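PDB 3VIQ: Swi5-dependent recombination DNA repair protein 1 from Schizosaccharomyces pombe, which forms a complex with Swi5 that activates Rad51-mediated strand exchange and takes part in recombination repair of DNA and meiotic chromosome segregation. Local coordinates for residues Val58-Met63 with Ser98-Gln103. Sequence-based numbering, arbitrary orientation.
Sequences VLFKPM and SMFLNQ
Phe60 and Phe100 mark the place where two helical segments come nearest each other, their CA atoms 6.8 Å apart. The axes of 58-63 and 98-103 pass at 10.6 Å and run at 117° to one another, so helix 97-103 lies across helix 38-68. Helix 38-68 is kinked at Pro62, whose nitrogen carries no hydrogen and so cannot donate a hydrogen bond to the preceding turn; the next backbone hydrogen bond, Met63 N to Leu59 O, is weak at 3.3 Å.

Phe100 supplies most of the surface that 98-103 brings to the contact. Its ring points across to the turn of Leu59, Phe60 and Met63 because chi1 of 173° places CG opposite the backbone N. Backbone CA of Phe60 lies over one face of the Phe100 ring, displaced toward the rim, while the ring of Phe60 slants past, Phe60 CD1 lying 3.9 Å from Phe100 CB. In this C-terminal domain of Sfr1, the contact packs helix 97-103, which follows the hairpin of strands 73-78 and 88-93, against the C-terminal part of helix 38-68.

Met63, extended along its whole length, brings its sulfur to the rim of the Phe100 ring in a Met-aromatic contact. Met63 SD is 3.7 Å from Phe100 CD1. It lies in the plane of that ring, 87° off the normal. Phe100 CZ meets Leu59 CB at 4.0 Å. No hydrogen bond joins the two segments, and the packing is apolar. Cutting Phe100 back to an alanine is likely to leave the Met63 sulfur without its aromatic partner and open a gap beside Leu59 and Phe60. Phe95 adds to the same cluster, touching both Met63 and Phe100, and Met60 of the Swi5 chain packs on Phe100.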
ATOM      1  N   VAL A  58     -13.936  -0.773  20.714  1.00 58.09           N
ATOM      2  CA  VAL A  58     -13.744  -0.436  22.128  1.00 58.84           C
ATOM      3  C   VAL A  58     -13.510   1.077  22.310  1.00 57.98           C
ATOM      4  O   VAL A  58     -14.060   1.665  23.231  1.00 55.73           O
ATOM      5  CB  VAL A  58     -12.555  -1.198  22.761  1.00 59.36           C
ATOM      6  CG1 VAL A  58     -12.413  -0.827  24.228  1.00 59.86           C
ATOM      7  CG2 VAL A  58     -12.739  -2.726  22.618  1.00 61.17           C
ATOM      8  N   LEU A  59     -12.693   1.694  21.444  1.00 56.57           N
ATOM      9  CA  LEU A  59     -12.367   3.126  21.596  1.00 57.19           C
ATOM     10  C   LEU A  59     -13.496   4.058  21.127  1.00 57.24           C
ATOM     11  O   LEU A  59     -13.809   5.072  21.796  1.00 54.77           O
ATOM     12  CB  LEU A  59     -11.092   3.488  20.846  1.00 56.91           C
ATOM     13  CG  LEU A  59      -9.822   2.903  21.433  1.00 56.35           C
ATOM     14  CD1 LEU A  59      -8.767   2.739  20.317  1.00 53.80           C
ATOM     15  CD2 LEU A  59      -9.326   3.753  22.578  1.00 54.79           C
ATOM     16  N   PHE A  60     -14.099   3.693  19.992  1.00 57.85           N
ATOM     17  CA  PHE A  60     -15.154   4.498  19.349  1.00 59.62           C
ATOM     18  C   PHE A  60     -16.309   4.770  20.282  1.00 59.78           C
ATOM     19  O   PHE A  60     -16.720   5.912  20.409  1.00 58.96           O
ATOM     20  CB  PHE A  60     -15.692   3.829  18.064  1.00 59.73           C
ATOM     21  CG  PHE A  60     -16.953   4.468  17.507  1.00 59.44           C
ATOM     22  CD1 PHE A  60     -16.914   5.742  16.959  1.00 59.19           C
ATOM     23  CD2 PHE A  60     -18.173   3.771  17.523  1.00 61.29           C
ATOM     24  CE1 PHE A  60     -18.081   6.338  16.434  1.00 61.26           C
ATOM     25  CE2 PHE A  60     -19.359   4.343  17.019  1.00 61.48           C
ATOM     26  CZ  PHE A  60     -19.328   5.630  16.480  1.00 62.02           C
ATOM     27  N   LYS A  61     -16.836   3.730  20.921  1.00 61.67           N
ATOM     28  CA  LYS A  61     -18.150   3.844  21.578  1.00 64.37           C
ATOM     29  C   LYS A  61     -18.222   4.943  22.663  1.00 64.11           C
ATOM     30  O   LYS A  61     -19.122   5.808  22.600  1.00 63.44           O
ATOM     31  CB  LYS A  61     -18.662   2.491  22.119  1.00 66.44           C
ATOM     32  CG  LYS A  61     -20.172   2.509  22.394  1.00 69.31           C
ATOM     33  CD  LYS A  61     -20.703   1.205  22.970  1.00 70.85           C
ATOM     34  CE  LYS A  61     -20.411   1.078  24.458  1.00 71.73           C
ATOM     35  NZ  LYS A  61     -21.639   0.689  25.195  1.00 73.75           N
ATOM     36  N   PRO A  62     -17.288   4.918  23.645  1.00 64.04           N
ATOM     37  CA  PRO A  62     -17.281   6.024  24.614  1.00 63.93           C
ATOM     38  C   PRO A  62     -16.785   7.362  24.009  1.00 63.76           C
ATOM     39  O   PRO A  62     -17.241   8.423  24.434  1.00 65.43           O
ATOM     40  CB  PRO A  62     -16.385   5.513  25.755  1.00 64.31           C
ATOM     41  CG  PRO A  62     -15.480   4.468  25.107  1.00 64.27           C
ATOM     42  CD  PRO A  62     -16.276   3.879  23.960  1.00 64.04           C
ATOM     43  N   MET A  63     -15.909   7.330  23.016  1.00 60.88           N
ATOM     44  CA  MET A  63     -15.569   8.570  22.280  1.00 62.69           C
ATOM     45  C   MET A  63     -16.807   9.245  21.648  1.00 63.07           C
ATOM     46  O   MET A  63     -17.002  10.445  21.820  1.00 61.91           O
ATOM     47  CB  MET A  63     -14.491   8.311  21.208  1.00 61.08           C
ATOM     48  CG  MET A  63     -14.041   9.562  20.482  1.00 62.38           C
ATOM     49  SD  MET A  63     -12.681   9.292  19.307  1.00 61.75           S
ATOM     50  CE  MET A  63     -12.320  11.004  18.833  1.00 62.17           C
ATOM     51  N   SER A  98     -16.778   6.212  10.786  1.00 60.00           N
ATOM     52  CA  SER A  98     -15.977   6.596   9.633  1.00 61.06           C
ATOM     53  C   SER A  98     -15.193   7.864   9.908  1.00 59.24           C
ATOM     54  O   SER A  98     -14.089   8.023   9.428  1.00 57.12           O
ATOM     55  CB  SER A  98     -16.887   6.754   8.411  1.00 63.39           C
ATOM     56  OG  SER A  98     -17.625   5.551   8.217  1.00 64.96           O
ATOM     57  N   MET A  99     -15.783   8.777  10.675  1.00 60.66           N
ATOM     58  CA  MET A  99     -15.054   9.960  11.147  1.00 59.63           C
ATOM     59  C   MET A  99     -13.944   9.508  12.091  1.00 57.46           C
ATOM     60  O   MET A  99     -12.821  10.028  12.057  1.00 55.87           O
ATOM     61  CB  MET A  99     -15.990  10.921  11.872  1.00 60.05           C
ATOM     62  CG  MET A  99     -16.988  11.636  10.962  1.00 62.32           C
ATOM     63  SD  MET A  99     -18.323  12.309  11.968  1.00 66.16           S
ATOM     64  CE  MET A  99     -19.508  12.876  10.725  1.00 67.44           C
ATOM     65  N   PHE A 100     -14.285   8.543  12.936  1.00 56.85           N
ATOM     66  CA  PHE A 100     -13.312   7.952  13.831  1.00 56.48           C
ATOM     67  C   PHE A 100     -12.167   7.380  13.043  1.00 52.93           C
ATOM     68  O   PHE A 100     -11.019   7.705  13.295  1.00 53.31           O
ATOM     69  CB  PHE A 100     -13.955   6.873  14.700  1.00 56.69           C
ATOM     70  CG  PHE A 100     -12.979   6.130  15.520  1.00 56.41           C
ATOM     71  CD1 PHE A 100     -12.594   6.624  16.749  1.00 57.59           C
ATOM     72  CD2 PHE A 100     -12.410   4.948  15.048  1.00 55.60           C
ATOM     73  CE1 PHE A 100     -11.672   5.948  17.513  1.00 57.82           C
ATOM     74  CE2 PHE A 100     -11.504   4.285  15.785  1.00 55.89           C
ATOM     75  CZ  PHE A 100     -11.121   4.775  17.029  1.00 57.19           C
ATOM     76  N   LEU A 101     -12.452   6.538  12.067  1.00 53.94           N
ATOM     77  CA  LEU A 101     -11.341   5.881  11.309  1.00 53.88           C
ATOM     78  C   LEU A 101     -10.498   6.920  10.551  1.00 53.16           C
ATOM     79  O   LEU A 101      -9.274   6.863  10.564  1.00 51.87           O
ATOM     80  CB  LEU A 101     -11.871   4.833  10.339  1.00 53.50           C
ATOM     81  CG  LEU A 101     -12.500   3.563  10.893  1.00 54.94           C
ATOM     82  CD1 LEU A 101     -13.242   2.844   9.724  1.00 55.57           C
ATOM     83  CD2 LEU A 101     -11.502   2.656  11.608  1.00 53.78           C
ATOM     84  N   ASN A 102     -11.162   7.890   9.935  1.00 54.43           N
ATOM     85  CA  ASN A 102     -10.475   9.032   9.322  1.00 58.15           C
ATOM     86  C   ASN A 102      -9.583   9.797  10.339  1.00 58.57           C
ATOM     87  O   ASN A 102      -8.442  10.156  10.066  1.00 53.11           O
ATOM     88  CB  ASN A 102     -11.517   9.986   8.715  1.00 59.55           C
ATOM     89  CG  ASN A 102     -10.890  11.108   7.902  1.00 60.16           C
ATOM     90  OD1 ASN A 102      -9.884  10.912   7.229  1.00 63.97           O
ATOM     91  ND2 ASN A 102     -11.511  12.275   7.928  1.00 61.38           N
ATOM     92  N   GLN A 103     -10.127  10.020  11.526  1.00 60.55           N
ATOM     93  CA  GLN A 103      -9.376  10.610  12.614  1.00 63.28           C
ATOM     94  C   GLN A 103      -8.132   9.768  12.925  1.00 60.98           C
ATOM     95  O   GLN A 103      -7.096  10.294  13.316  1.00 60.02           O
ATOM     96  CB  GLN A 103     -10.295  10.742  13.848  1.00 67.43           C
ATOM     97  CG  GLN A 103      -9.652  11.383  15.040  1.00 70.88           C
ATOM     98  CD  GLN A 103      -9.163  12.775  14.732  1.00 72.66           C
ATOM     99  OE1 GLN A 103      -9.716  13.461  13.862  1.00 79.36           O
ATOM    100  NE2 GLN A 103      -8.128  13.211  15.448  1.00 74.05           N
TER